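PDB 4JJA: hypothetical protein from Bacteroides fragilis, which is of unproven function but probably acts as an exo-beta-N-acetylmuramidase on peptidoglycan. Local coordinates for residues A[112-117]-A[228-233]; A[234-239]-A[305-310]; A[239-244]-A[252-257]. All coordinates share one frame; numbering follows the deposited sequence.

Contact 1 joins the loop 112-117, which precedes helix 119-132, to helix 224-233, and lies about 7 Å from the centre of the chain. Contacts 2 and 3 lie further out, about 19 and 21 Å from that centre, with 8 Å between their own centres. They share T239. F236 of contact 2 stacks on Y254 of contact 3, and D309 OD2 and Y254 OH are hydrogen-bonded at 2.7 Å. Contact 1 reaches contact 2 through F116 CE1, 3.5 Å from C234 CB, and contact 3 through I233 O, 3.5 Å from L243 CD2. A glycerol, probably from the crystallisation liquor, binds Y230 OH and may mark a pocket at contact 1.

Contact 1: A[112-117]-A[228-233]; sequences VGLRFY and YLYPSI
Y230 pushes its ring from helix 224-233 into the turn formed by L114 to Y117, and most of the contact is built round that ring. Its CG is anti to the backbone N (chi1 -177°), and the ring lies against L114 and F116. Beyond CB and CG, the CD2 edge comes first to L114, whose CG lies 3.6 Å from Y230 CD2 as the two side chains slide past each other in opposite directions. The next atom, CE2, meets L114 CB and CG and also V112 CG2, the latter 4.0 Å from Y230 CE2. F116 then turns an edge to the ring face in an offset edge-to-face pair, with the planes at 78° and the centroids 5.6 Å apart. F116 CE1 is 3.9 Å from Y230 CZ. At the tip, Y230 OH lies near the plane of the Y117 ring, 3.6 Å from Y117 CD1; its polar partner is a glycerol, while Y117 OH bonds to S218. Beside the tyrosine, P231 CB rests 3.8 Å from L114 CD1. The carbonyl O of P231 is buried here without a polar partner. This small aromatic cluster, closed by aliphatic groups, joins a type I beta turn after strand 104-107 to the kinked end of helix 224-233, and so the N- and C-terminal NamZ family regions, next to a glycerol site that may be a pocket.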
ATOM      1  N   VAL A 112       1.240   2.258   2.400  1.00  8.31           N
ATOM      2  CA  VAL A 112       0.037   2.975   2.847  1.00  8.09           C
ATOM      3  C   VAL A 112      -1.039   2.108   3.491  1.00  7.45           C
ATOM      4  O   VAL A 112      -2.062   2.610   3.898  1.00  8.74           O
ATOM      5  CB  VAL A 112      -0.560   3.850   1.729  1.00  9.20           C
ATOM      6  CG1 VAL A 112       0.492   4.866   1.216  1.00 12.10           C
ATOM      7  CG2 VAL A 112      -1.053   3.016   0.604  1.00 11.46           C
ATOM      8  N   GLY A 113      -0.796   0.802   3.570  1.00  7.73           N
ATOM      9  CA  GLY A 113      -1.685  -0.098   4.323  1.00  8.97           C
ATOM     10  C   GLY A 113      -2.924  -0.643   3.682  1.00  8.46           C
ATOM     11  O   GLY A 113      -3.895  -0.930   4.350  1.00  9.37           O
ATOM     12  N   LEU A 114      -2.897  -0.785   2.350  1.00  8.11           N
ATOM     13  CA  LEU A 114      -4.027  -1.282   1.610  1.00  7.62           C
ATOM     14  C   LEU A 114      -3.667  -2.539   0.852  1.00  7.36           C
ATOM     15  O   LEU A 114      -2.600  -2.669   0.259  1.00  8.49           O
ATOM     16  CB  LEU A 114      -4.511  -0.242   0.587  1.00  7.67           C
ATOM     17  CG  LEU A 114      -5.503   0.775   1.112  1.00  8.71           C
ATOM     18  CD1 LEU A 114      -6.804   0.098   1.557  1.00 10.54           C
ATOM     19  CD2 LEU A 114      -4.856   1.681   2.164  1.00 10.93           C
ATOM     20  N   ARG A 115      -4.621  -3.452   0.813  1.00  7.14           N
ATOM     21  CA  ARG A 115      -4.422  -4.708   0.058  1.00  7.39           C
ATOM     22  C   ARG A 115      -4.155  -4.502  -1.430  1.00  7.26           C
ATOM     23  O   ARG A 115      -3.480  -5.289  -2.047  1.00  7.86           O
ATOM     24  CB  ARG A 115      -5.625  -5.604   0.279  1.00  7.04           C
ATOM     25  CG  ARG A 115      -5.483  -7.008  -0.226  1.00  7.74           C
ATOM     26  CD  ARG A 115      -6.707  -7.833   0.056  1.00  7.87           C
ATOM     27  NE  ARG A 115      -7.853  -7.379  -0.678  1.00  7.80           N
ATOM     28  CZ  ARG A 115      -9.115  -7.430  -0.242  1.00  7.74           C
ATOM     29  NH1 ARG A 115      -9.413  -7.887   0.970  1.00  8.35           N
ATOM     30  NH2 ARG A 115     -10.100  -6.959  -1.038  1.00  8.59           N
ATOM     31  N   PHE A 116      -4.680  -3.431  -2.003  1.00  7.33           N
ATOM     32  CA  PHE A 116      -4.535  -3.130  -3.405  1.00  7.67           C
ATOM     33  C   PHE A 116      -3.429  -2.135  -3.700  1.00  8.52           C
ATOM     34  O   PHE A 116      -3.263  -1.725  -4.859  1.00 11.31           O
ATOM     35  CB  PHE A 116      -5.871  -2.761  -4.069  1.00  8.86           C
ATOM     36  CG  PHE A 116      -6.762  -1.851  -3.280  1.00  8.72           C
ATOM     37  CD1 PHE A 116      -6.383  -0.542  -3.000  1.00  9.25           C
ATOM     38  CD2 PHE A 116      -8.004  -2.289  -2.842  1.00 10.75           C
ATOM     39  CE1 PHE A 116      -7.224   0.326  -2.289  1.00 11.17           C
ATOM     40  CE2 PHE A 116      -8.839  -1.430  -2.136  1.00 11.15           C
ATOM     41  CZ  PHE A 116      -8.442  -0.137  -1.844  1.00 11.08           C
ATOM     42  N   TYR A 117      -2.590  -1.819  -2.689  1.00  7.87           N
ATOM     43  CA  TYR A 117      -1.341  -1.062  -2.872  1.00  8.93           C
ATOM     44  C   TYR A 117      -0.244  -2.101  -2.735  1.00  9.46           C
ATOM     45  O   TYR A 117      -0.082  -2.672  -1.662  1.00 12.32           O
ATOM     46  CB  TYR A 117      -1.248   0.020  -1.836  1.00 10.51           C
ATOM     47  CG  TYR A 117      -0.161   1.045  -2.133  1.00 10.41           C
ATOM     48  CD1 TYR A 117      -0.458   2.166  -2.867  1.00 11.38           C
ATOM     49  CD2 TYR A 117       1.115   0.941  -1.602  1.00 12.07           C
ATOM     50  CE1 TYR A 117       0.458   3.131  -3.133  1.00 12.77           C
ATOM     51  CE2 TYR A 117       2.083   1.895  -1.855  1.00 14.98           C
ATOM     52  CZ  TYR A 117       1.742   3.000  -2.631  1.00 14.49           C
ATOM     53  OH  TYR A 117       2.722   3.946  -2.849  1.00 16.84           O
ATOM     54  N   TYR A 228      -5.787   8.856   3.771  1.00  8.13           N
ATOM     55  CA  TYR A 228      -6.868   8.414   4.618  1.00  8.11           C
ATOM     56  C   TYR A 228      -8.146   8.061   3.878  1.00  7.08           C
ATOM     57  O   TYR A 228      -8.898   7.188   4.297  1.00  8.36           O
ATOM     58  CB  TYR A 228      -7.166   9.433   5.716  1.00  9.35           C
ATOM     59  CG  TYR A 228      -6.022   9.667   6.691  1.00  8.54           C
ATOM     60  CD1 TYR A 228      -5.302   8.596   7.245  1.00  8.99           C
ATOM     61  CD2 TYR A 228      -5.724  10.922   7.152  1.00  8.81           C
ATOM     62  CE1 TYR A 228      -4.292   8.779   8.168  1.00  8.63           C
ATOM     63  CE2 TYR A 228      -4.712  11.136   8.094  1.00  8.88           C
ATOM     64  CZ  TYR A 228      -3.987  10.089   8.611  1.00  9.38           C
ATOM     65  OH  TYR A 228      -3.003  10.303   9.537  1.00 10.29           O
ATOM     66  N   LEU A 229      -8.417   8.769   2.787  1.00  7.69           N
ATOM     67  CA  LEU A 229      -9.572   8.485   1.933  1.00  7.67           C
ATOM     68  C   LEU A 229      -9.383   7.322   0.968  1.00  7.81           C
ATOM     69  O   LEU A 229     -10.347   6.724   0.522  1.00  7.98           O
ATOM     70  CB  LEU A 229      -9.972   9.761   1.157  1.00  7.78           C
ATOM     71  CG  LEU A 229     -10.721  10.815   1.973  1.00  8.88           C
ATOM     72  CD1 LEU A 229     -10.795  12.120   1.181  1.00 10.56           C
ATOM     73  CD2 LEU A 229     -12.099  10.310   2.343  1.00 11.16           C
ATOM     74  N   TYR A 230      -8.121   6.979   0.675  1.00  7.71           N
ATOM     75  CA  TYR A 230      -7.768   5.970  -0.277  1.00  7.20           C
ATOM     76  C   TYR A 230      -8.547   4.651  -0.100  1.00  8.28           C
ATOM     77  O   TYR A 230      -9.029   4.101  -1.122  1.00  7.83           O
ATOM     78  CB  TYR A 230      -6.235   5.810  -0.287  1.00  8.72           C
ATOM     79  CG  TYR A 230      -5.645   4.846  -1.257  1.00  7.76           C
ATOM     80  CD1 TYR A 230      -5.671   5.059  -2.621  1.00  9.33           C
ATOM     81  CD2 TYR A 230      -4.935   3.762  -0.807  1.00  9.38           C
ATOM     82  CE1 TYR A 230      -5.106   4.158  -3.510  1.00  9.23           C
ATOM     83  CE2 TYR A 230      -4.357   2.857  -1.675  1.00  9.90           C
ATOM     84  CZ  TYR A 230      -4.467   3.030  -3.023  1.00  8.75           C
ATOM     85  OH  TYR A 230      -3.886   2.103  -3.872  1.00 10.86           O
ATOM     86  N   PRO A 231      -8.687   4.135   1.128  1.00  8.19           N
ATOM     87  CA  PRO A 231      -9.423   2.878   1.231  1.00  9.04           C
ATOM     88  C   PRO A 231     -10.836   2.903   0.689  1.00  9.75           C
ATOM     89  O   PRO A 231     -11.323   1.896   0.175  1.00 11.40           O
ATOM     90  CB  PRO A 231      -9.444   2.606   2.754  1.00 10.09           C
ATOM     91  CG  PRO A 231      -8.281   3.363   3.266  1.00  9.64           C
ATOM     92  CD  PRO A 231      -8.127   4.588   2.424  1.00  8.77           C
ATOM     93  N   SER A 232     -11.491   4.047   0.836  1.00  8.93           N
ATOM     94  CA  SER A 232     -12.878   4.233   0.380  1.00  9.77           C
ATOM     95  C   SER A 232     -12.915   4.636  -1.096  1.00  9.66           C
ATOM     96  O   SER A 232     -13.651   4.075  -1.893  1.00 14.53           O
ATOM     97  CB  SER A 232     -13.584   5.305   1.228  1.00  9.92           C
ATOM     98  OG  SER A 232     -13.639   4.934   2.592  1.00 10.59           O
ATOM     99  N   ILE A 233     -12.086   5.562  -1.472  1.00  7.64           N
ATOM    100  CA  ILE A 233     -12.160   6.174  -2.800  1.00  8.22           C
ATOM    101  C   ILE A 233     -11.508   5.339  -3.894  1.00  7.30           C
ATOM    102  O   ILE A 233     -11.972   5.360  -5.012  1.00  8.10           O
ATOM    103  CB  ILE A 233     -11.597   7.634  -2.741  1.00  8.75           C
ATOM    104  CG1 ILE A 233     -12.491   8.463  -1.840  1.00  9.75           C
ATOM    105  CG2 ILE A 233     -11.474   8.297  -4.128  1.00 10.35           C
ATOM    106  CD1 ILE A 233     -13.901   8.710  -2.350  1.00 11.90           C
TER

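Contact 2: A[234-239]-A[305-310]; sequences CLFEGT and DYLIDA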
ATOM      1  N   CYS A 234     -10.498   4.546  -3.580  1.00  7.42           N
ATOM      2  CA  CYS A 234      -9.859   3.711  -4.588  1.00  8.06           C
ATOM      3  C   CYS A 234     -10.818   2.647  -5.116  1.00  7.88           C
ATOM      4  O   CYS A 234     -10.615   2.153  -6.200  1.00  8.33           O
ATOM      5  CB  CYS A 234      -8.568   3.043  -4.045  1.00  8.73           C
ATOM      6  SG  CYS A 234      -7.467   2.444  -5.339  1.00 11.36           S
ATOM      7  N   LEU A 235     -11.898   2.346  -4.388  1.00  7.98           N
ATOM      8  CA  LEU A 235     -12.915   1.448  -4.947  1.00  8.18           C
ATOM      9  C   LEU A 235     -13.483   1.936  -6.257  1.00  7.87           C
ATOM     10  O   LEU A 235     -13.975   1.131  -7.072  1.00  8.12           O
ATOM     11  CB  LEU A 235     -13.992   1.181  -3.901  1.00  9.28           C
ATOM     12  CG  LEU A 235     -13.469   0.570  -2.583  1.00 11.18           C
ATOM     13  CD1 LEU A 235     -14.658   0.377  -1.622  1.00 14.33           C
ATOM     14  CD2 LEU A 235     -12.723  -0.731  -2.798  1.00 15.17           C
ATOM     15  N   PHE A 236     -13.450   3.243  -6.482  1.00  7.36           N
ATOM     16  CA  PHE A 236     -13.897   3.781  -7.753  1.00  7.03           C
ATOM     17  C   PHE A 236     -13.069   3.347  -8.946  1.00  7.98           C
ATOM     18  O   PHE A 236     -13.522   3.459 -10.078  1.00  7.66           O
ATOM     19  CB  PHE A 236     -14.015   5.307  -7.742  1.00  6.97           C
ATOM     20  CG  PHE A 236     -15.193   5.854  -6.980  1.00  6.60           C
ATOM     21  CD1 PHE A 236     -16.478   5.549  -7.365  1.00  7.84           C
ATOM     22  CD2 PHE A 236     -15.032   6.724  -5.914  1.00  7.14           C
ATOM     23  CE1 PHE A 236     -17.563   6.122  -6.748  1.00  7.54           C
ATOM     24  CE2 PHE A 236     -16.128   7.295  -5.255  1.00  7.56           C
ATOM     25  CZ  PHE A 236     -17.396   6.964  -5.679  1.00  7.85           C
ATOM     26  N   GLU A 237     -11.886   2.808  -8.719  1.00  8.05           N
ATOM     27  CA  GLU A 237     -11.107   2.258  -9.836  1.00  8.33           C
ATOM     28  C   GLU A 237     -11.792   1.029 -10.420  1.00  8.46           C
ATOM     29  O   GLU A 237     -11.418   0.598 -11.491  1.00 10.62           O
ATOM     30  CB  GLU A 237      -9.686   1.963  -9.410  1.00 10.16           C
ATOM     31  CG  GLU A 237      -9.004   3.303  -9.048  1.00 13.48           C
ATOM     32  CD  GLU A 237      -7.556   3.496  -9.265  1.00 21.78           C
ATOM     33  OE1 GLU A 237      -6.819   2.535  -9.225  1.00 23.64           O
ATOM     34  OE2 GLU A 237      -7.163   4.690  -9.397  1.00 23.36           O
ATOM     35  N   GLY A 238     -12.757   0.449  -9.721  1.00  7.86           N
ATOM     36  CA  GLY A 238     -13.611  -0.610 -10.238  1.00  8.08           C
ATOM     37  C   GLY A 238     -14.871  -0.115 -10.894  1.00  7.54           C
ATOM     38  O   GLY A 238     -15.810  -0.915 -11.007  1.00  8.29           O
ATOM     39  N   THR A 239     -14.903   1.154 -11.312  1.00  7.56           N
ATOM     40  CA  THR A 239     -16.057   1.827 -11.873  1.00  7.62           C
ATOM     41  C   THR A 239     -15.550   2.815 -12.901  1.00  8.31           C
ATOM     42  O   THR A 239     -14.341   3.075 -12.971  1.00  8.69           O
ATOM     43  CB  THR A 239     -16.855   2.621 -10.790  1.00  7.92           C
ATOM     44  OG1 THR A 239     -16.199   3.878 -10.535  1.00  7.81           O
ATOM     45  CG2 THR A 239     -17.079   1.828  -9.496  1.00  8.91           C
ATOM     46  N   ASP A 305     -20.550   4.950   1.306  1.00  9.06           N
ATOM     47  CA  ASP A 305     -21.497   5.994   0.917  1.00  9.97           C
ATOM     48  C   ASP A 305     -21.222   6.531  -0.471  1.00  9.21           C
ATOM     49  O   ASP A 305     -22.157   6.874  -1.216  1.00  9.71           O
ATOM     50  CB  ASP A 305     -21.489   7.187   1.911  1.00 10.46           C
ATOM     51  CG  ASP A 305     -22.206   6.943   3.228  1.00 13.78           C
ATOM     52  OD1 ASP A 305     -22.923   5.964   3.365  1.00 15.15           O
ATOM     53  OD2 ASP A 305     -22.052   7.809   4.135  1.00 17.61           O
ATOM     54  N   TYR A 306     -19.930   6.727  -0.785  1.00  8.85           N
ATOM     55  CA  TYR A 306     -19.588   7.400  -2.005  1.00  9.31           C
ATOM     56  C   TYR A 306     -19.911   6.519  -3.213  1.00  8.98           C
ATOM     57  O   TYR A 306     -20.508   6.968  -4.207  1.00  9.14           O
ATOM     58  CB  TYR A 306     -18.092   7.783  -1.984  1.00  9.85           C
ATOM     59  CG  TYR A 306     -17.662   8.450  -0.690  1.00 10.24           C
ATOM     60  CD1 TYR A 306     -18.346   9.539  -0.197  1.00 10.00           C
ATOM     61  CD2 TYR A 306     -16.561   8.009   0.014  1.00 10.98           C
ATOM     62  CE1 TYR A 306     -17.966  10.150   1.019  1.00 12.71           C
ATOM     63  CE2 TYR A 306     -16.167   8.622   1.218  1.00 11.57           C
ATOM     64  CZ  TYR A 306     -16.889   9.687   1.716  1.00 12.24           C
ATOM     65  OH  TYR A 306     -16.450  10.308   2.876  1.00 14.66           O
ATOM     66  N   LEU A 307     -19.499   5.263  -3.148  1.00  9.49           N
ATOM     67  CA  LEU A 307     -19.768   4.324  -4.181  0.50  8.80           C
ATOM     68  C   LEU A 307     -21.291   4.159  -4.448  1.00  8.50           C
ATOM     69  O   LEU A 307     -21.747   4.138  -5.584  1.00  9.54           O
ATOM     70  CB  LEU A 307     -19.081   3.032  -3.738  0.50  9.29           C
ATOM     71  CG  LEU A 307     -19.094   1.895  -4.725  0.50  6.25           C
ATOM     72  CD1 LEU A 307     -18.219   2.172  -5.935  0.50  8.14           C
ATOM     73  CD2 LEU A 307     -18.632   0.634  -4.067  0.50  5.29           C
ATOM     74  N   ILE A 308     -22.033   4.063  -3.352  1.00  8.55           N
ATOM     75  CA  ILE A 308     -23.476   3.875  -3.447  1.00  8.99           C
ATOM     76  C   ILE A 308     -24.133   5.105  -4.047  1.00  9.57           C
ATOM     77  O   ILE A 308     -25.042   5.017  -4.889  1.00  9.48           O
ATOM     78  CB  ILE A 308     -24.026   3.471  -2.064  1.00  9.99           C
ATOM     79  CG1 ILE A 308     -23.529   2.074  -1.693  1.00 10.31           C
ATOM     80  CG2 ILE A 308     -25.579   3.626  -1.984  1.00 12.12           C
ATOM     81  CD1 ILE A 308     -23.852   1.634  -0.270  1.00 12.39           C
ATOM     82  N   ASP A 309     -23.671   6.279  -3.635  1.00  8.76           N
ATOM     83  CA  ASP A 309     -24.170   7.517  -4.202  1.00  9.69           C
ATOM     84  C   ASP A 309     -23.998   7.569  -5.712  1.00  8.42           C
ATOM     85  O   ASP A 309     -24.946   7.872  -6.446  1.00  9.76           O
ATOM     86  CB  ASP A 309     -23.439   8.686  -3.527  1.00 10.85           C
ATOM     87  CG  ASP A 309     -23.848  10.044  -4.043  1.00 13.39           C
ATOM     88  OD1 ASP A 309     -25.054  10.292  -4.021  1.00 19.45           O
ATOM     89  OD2 ASP A 309     -22.988  10.846  -4.343  1.00 18.75           O
ATOM     90  N   ALA A 310     -22.776   7.321  -6.162  1.00  8.25           N
ATOM     91  CA  ALA A 310     -22.525   7.359  -7.578  1.00  8.11           C
ATOM     92  C   ALA A 310     -23.306   6.313  -8.359  1.00  7.99           C
ATOM     93  O   ALA A 310     -23.826   6.589  -9.428  1.00  9.19           O
ATOM     94  CB  ALA A 310     -21.029   7.214  -7.850  1.00  8.94           C
TER
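F236 projects from the 3-10 segment 234-237, reaches across to the helix 305-314 and makes most of this contact. L235, just before it in the chain, packs on V329 of helix 325-329. The F236 side chain leaves with CG anti to the carbonyl carbon (chi1 -74°), and its ring atoms then meet the helix one by one. CE2 faces the root of Y306, 3.8 Å from Y306 CB, and these two side chains cross at about a right angle. CZ comes to the backbone: Y306 O lies near the plane of the ring, at its edge, 3.4 Å from F236 CZ. On the other flank F236 CE1 touches A310 CB at 3.8 Å, while F236 CD1 passes L307 CD1 as the two side chains run by each other in opposite directions. At the end of the segment T239 curls back. Its OG1 gives a 2.7 Å hydrogen bond to F236 O, in the carbonyl plane on a lone pair, and T239 N bonds to the same oxygen. T239 CG2, anti to the carbonyl carbon, lies 3.8 Å from L307 CD1. L307 is deposited in two conformers, so its approaches to F236 and T239 hold for the one described and are less certain; it also packs on F325 and I338. The chemistry across the interface is therefore mainly apolar, carried by ring carbons, methyl groups and CB atoms, with one backbone carbonyl oxygen, Y306 O, at the ring edge. Polar bonding stays on the near side, where two donors from T239 grip F236 O and tie the loop to the residue that supplies the ring.

Contact 3: A[239-244]-A[252-257]; sequences TPVSLG and QVYGHP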
ATOM      1  N   THR A 239     -14.903   1.154 -11.312  1.00  7.56           N
ATOM      2  CA  THR A 239     -16.057   1.827 -11.873  1.00  7.62           C
ATOM      3  C   THR A 239     -15.550   2.815 -12.901  1.00  8.31           C
ATOM      4  O   THR A 239     -14.341   3.075 -12.971  1.00  8.69           O
ATOM      5  CB  THR A 239     -16.855   2.621 -10.790  1.00  7.92           C
ATOM      6  OG1 THR A 239     -16.199   3.878 -10.535  1.00  7.81           O
ATOM      7  CG2 THR A 239     -17.079   1.828  -9.496  1.00  8.91           C
ATOM      8  N   PRO A 240     -16.443   3.498 -13.645  1.00  8.56           N
ATOM      9  CA  PRO A 240     -16.011   4.580 -14.543  1.00  9.52           C
ATOM     10  C   PRO A 240     -15.844   5.958 -13.906  1.00  9.06           C
ATOM     11  O   PRO A 240     -15.541   6.930 -14.590  1.00 10.02           O
ATOM     12  CB  PRO A 240     -17.116   4.626 -15.587  1.00 11.18           C
ATOM     13  CG  PRO A 240     -18.088   3.650 -15.220  1.00 13.39           C
ATOM     14  CD  PRO A 240     -17.820   3.102 -13.892  1.00 10.16           C
ATOM     15  N   VAL A 241     -16.080   6.057 -12.612  1.00  8.11           N
ATOM     16  CA  VAL A 241     -16.086   7.343 -11.908  1.00  8.37           C
ATOM     17  C   VAL A 241     -14.644   7.824 -11.742  1.00  8.76           C
ATOM     18  O   VAL A 241     -13.761   7.060 -11.374  1.00  9.78           O
ATOM     19  CB  VAL A 241     -16.781   7.193 -10.534  1.00  8.32           C
ATOM     20  CG1 VAL A 241     -16.721   8.434  -9.745  1.00 10.32           C
ATOM     21  CG2 VAL A 241     -18.210   6.721 -10.717  1.00 10.67           C
ATOM     22  N   SER A 242     -14.400   9.107 -12.001  1.00  7.83           N
ATOM     23  CA  SER A 242     -13.104   9.704 -11.721  1.00  8.01           C
ATOM     24  C   SER A 242     -12.970   9.940 -10.207  1.00  7.87           C
ATOM     25  O   SER A 242     -13.911  10.424  -9.557  1.00  8.58           O
ATOM     26  CB  SER A 242     -12.947  11.071 -12.428  1.00  9.82           C
ATOM     27  OG  SER A 242     -11.735  11.726 -12.007  1.00 10.52           O
ATOM     28  N   LEU A 243     -11.757   9.698  -9.702  1.00  7.69           N
ATOM     29  CA  LEU A 243     -11.429   9.995  -8.322  1.00  8.38           C
ATOM     30  C   LEU A 243     -10.416  11.137  -8.233  1.00  8.95           C
ATOM     31  O   LEU A 243      -9.740  11.335  -7.202  1.00  9.77           O
ATOM     32  CB  LEU A 243     -10.987   8.742  -7.574  1.00  8.54           C
ATOM     33  CG  LEU A 243      -9.889   7.890  -8.190  1.00  8.25           C
ATOM     34  CD1 LEU A 243      -8.503   8.521  -8.115  1.00 10.17           C
ATOM     35  CD2 LEU A 243      -9.853   6.519  -7.495  1.00 10.84           C
ATOM     36  N   GLY A 244     -10.308  11.910  -9.323  1.00  8.61           N
ATOM     37  CA  GLY A 244      -9.491  13.120  -9.287  1.00  9.25           C
ATOM     38  C   GLY A 244      -8.088  13.017  -9.819  1.00  9.32           C
ATOM     39  O   GLY A 244      -7.334  13.995  -9.706  1.00  9.98           O
ATOM     40  N   GLN A 252      -9.454  12.664  -3.422  1.00  8.55           N
ATOM     41  CA  GLN A 252     -10.151  13.527  -2.480  1.00  8.86           C
ATOM     42  C   GLN A 252     -11.451  14.080  -3.029  1.00  8.71           C
ATOM     43  O   GLN A 252     -12.082  14.929  -2.424  1.00  9.94           O
ATOM     44  CB  GLN A 252      -9.242  14.673  -2.039  1.00  9.14           C
ATOM     45  CG  GLN A 252      -7.977  14.228  -1.309  1.00 10.01           C
ATOM     46  CD  GLN A 252      -6.881  15.245  -1.420  1.00  9.26           C
ATOM     47  OE1 GLN A 252      -6.853  16.183  -0.615  1.00 11.34           O
ATOM     48  NE2 GLN A 252      -6.034  15.136  -2.436  1.00 10.35           N
ATOM     49  N   VAL A 253     -11.825  13.607  -4.227  1.00  9.12           N
ATOM     50  CA  VAL A 253     -13.052  13.968  -4.939  1.00  9.14           C
ATOM     51  C   VAL A 253     -13.580  12.737  -5.659  1.00  8.10           C
ATOM     52  O   VAL A 253     -12.819  11.768  -5.862  1.00 10.03           O
ATOM     53  CB  VAL A 253     -12.803  15.129  -5.946  1.00  9.68           C
ATOM     54  CG1 VAL A 253     -12.169  16.368  -5.314  1.00 11.39           C
ATOM     55  CG2 VAL A 253     -11.958  14.611  -7.121  1.00 11.48           C
ATOM     56  N   TYR A 254     -14.838  12.791  -6.080  1.00  8.16           N
ATOM     57  CA  TYR A 254     -15.308  11.811  -7.055  1.00  8.16           C
ATOM     58  C   TYR A 254     -16.325  12.456  -7.962  1.00  8.36           C
ATOM     59  O   TYR A 254     -17.054  13.347  -7.558  1.00  9.33           O
ATOM     60  CB  TYR A 254     -15.843  10.527  -6.414  1.00  8.46           C
ATOM     61  CG  TYR A 254     -17.087  10.664  -5.600  1.00  8.41           C
ATOM     62  CD1 TYR A 254     -17.015  11.016  -4.244  1.00 10.25           C
ATOM     63  CD2 TYR A 254     -18.340  10.431  -6.141  1.00 10.19           C
ATOM     64  CE1 TYR A 254     -18.166  11.064  -3.465  1.00 11.15           C
ATOM     65  CE2 TYR A 254     -19.474  10.510  -5.372  1.00 11.99           C
ATOM     66  CZ  TYR A 254     -19.401  10.819  -4.041  1.00 12.21           C
ATOM     67  OH  TYR A 254     -20.538  10.897  -3.258  1.00 13.89           O
ATOM     68  N   GLY A 255     -16.362  12.041  -9.220  1.00  8.33           N
ATOM     69  CA  GLY A 255     -17.333  12.617 -10.126  1.00  9.19           C
ATOM     70  C   GLY A 255     -17.255  11.986 -11.502  1.00  8.80           C
ATOM     71  O   GLY A 255     -16.378  11.197 -11.793  1.00  9.07           O
ATOM     72  N   HIS A 256     -18.188  12.379 -12.373  1.00  8.77           N
ATOM     73  CA  HIS A 256     -18.307  11.762 -13.684  1.00  8.87           C
ATOM     74  C   HIS A 256     -19.094  12.712 -14.577  1.00  9.34           C
ATOM     75  O   HIS A 256     -19.962  13.446 -14.088  1.00  9.88           O
ATOM     76  CB  HIS A 256     -19.066  10.426 -13.516  1.00  8.97           C
ATOM     77  CG  HIS A 256     -19.162   9.602 -14.749  1.00  9.39           C
ATOM     78  ND1 HIS A 256     -20.093   9.867 -15.731  1.00  9.14           N
ATOM     79  CD2 HIS A 256     -18.376   8.600 -15.203  1.00 10.97           C
ATOM     80  CE1 HIS A 256     -19.894   9.032 -16.727  1.00  9.00           C
ATOM     81  NE2 HIS A 256     -18.863   8.247 -16.440  1.00 10.41           N
ATOM     82  N   PRO A 257     -18.800  12.708 -15.888  1.00  9.45           N
ATOM     83  CA  PRO A 257     -19.554  13.646 -16.760  1.00 10.77           C
ATOM     84  C   PRO A 257     -21.066  13.467 -16.816  1.00 10.48           C
ATOM     85  O   PRO A 257     -21.762  14.402 -17.170  1.00 11.67           O
ATOM     86  CB  PRO A 257     -18.961  13.427 -18.124  1.00 12.61           C
ATOM     87  CG  PRO A 257     -17.912  12.444 -17.996  1.00 15.14           C
ATOM     88  CD  PRO A 257     -17.744  11.998 -16.606  1.00 10.51           C
TER
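V241 has CG1 anti to its backbone N (chi1 176°), and H256 likewise has CG anti to N (chi1 -174°). V241 CG1 comes to lie 3.5 Å from G255 O and 4.0 Å from Y254 CB, and the imidazole edge turns to the carbonyl of P240. There H256 CD2 is 3.3 Å from P240 O, which lies in the ring plane; this is a close approach, whereas the hydrogen bond to P240 O comes from Q279 NE2. H256 ND1 bonds to the N of N258. Next to these side chains the backbones form a single antiparallel bridge, the hydrogen-bonded pair S242 and G255. S242 N donates to G255 O at 2.9 Å, though the bond is bent, 138° at the hydrogen, and G255 N returns a bond to S242 O at 3.0 Å. Close CA-H...O contacts extend the pairing, with Y254 CA 3.2 Å from S242 O. Further on, V253 CG2 packs 3.6 Å from G244 CA, close against the backbone. S242 OG accepts from G244 N in an ST turn. The other edge of strand 253-256 pairs with 284-288. The chemistry implies a junction held chiefly by main-chain polarity, two reciprocal bonds with weaker CA-H support, while V241 adds an apolar flank.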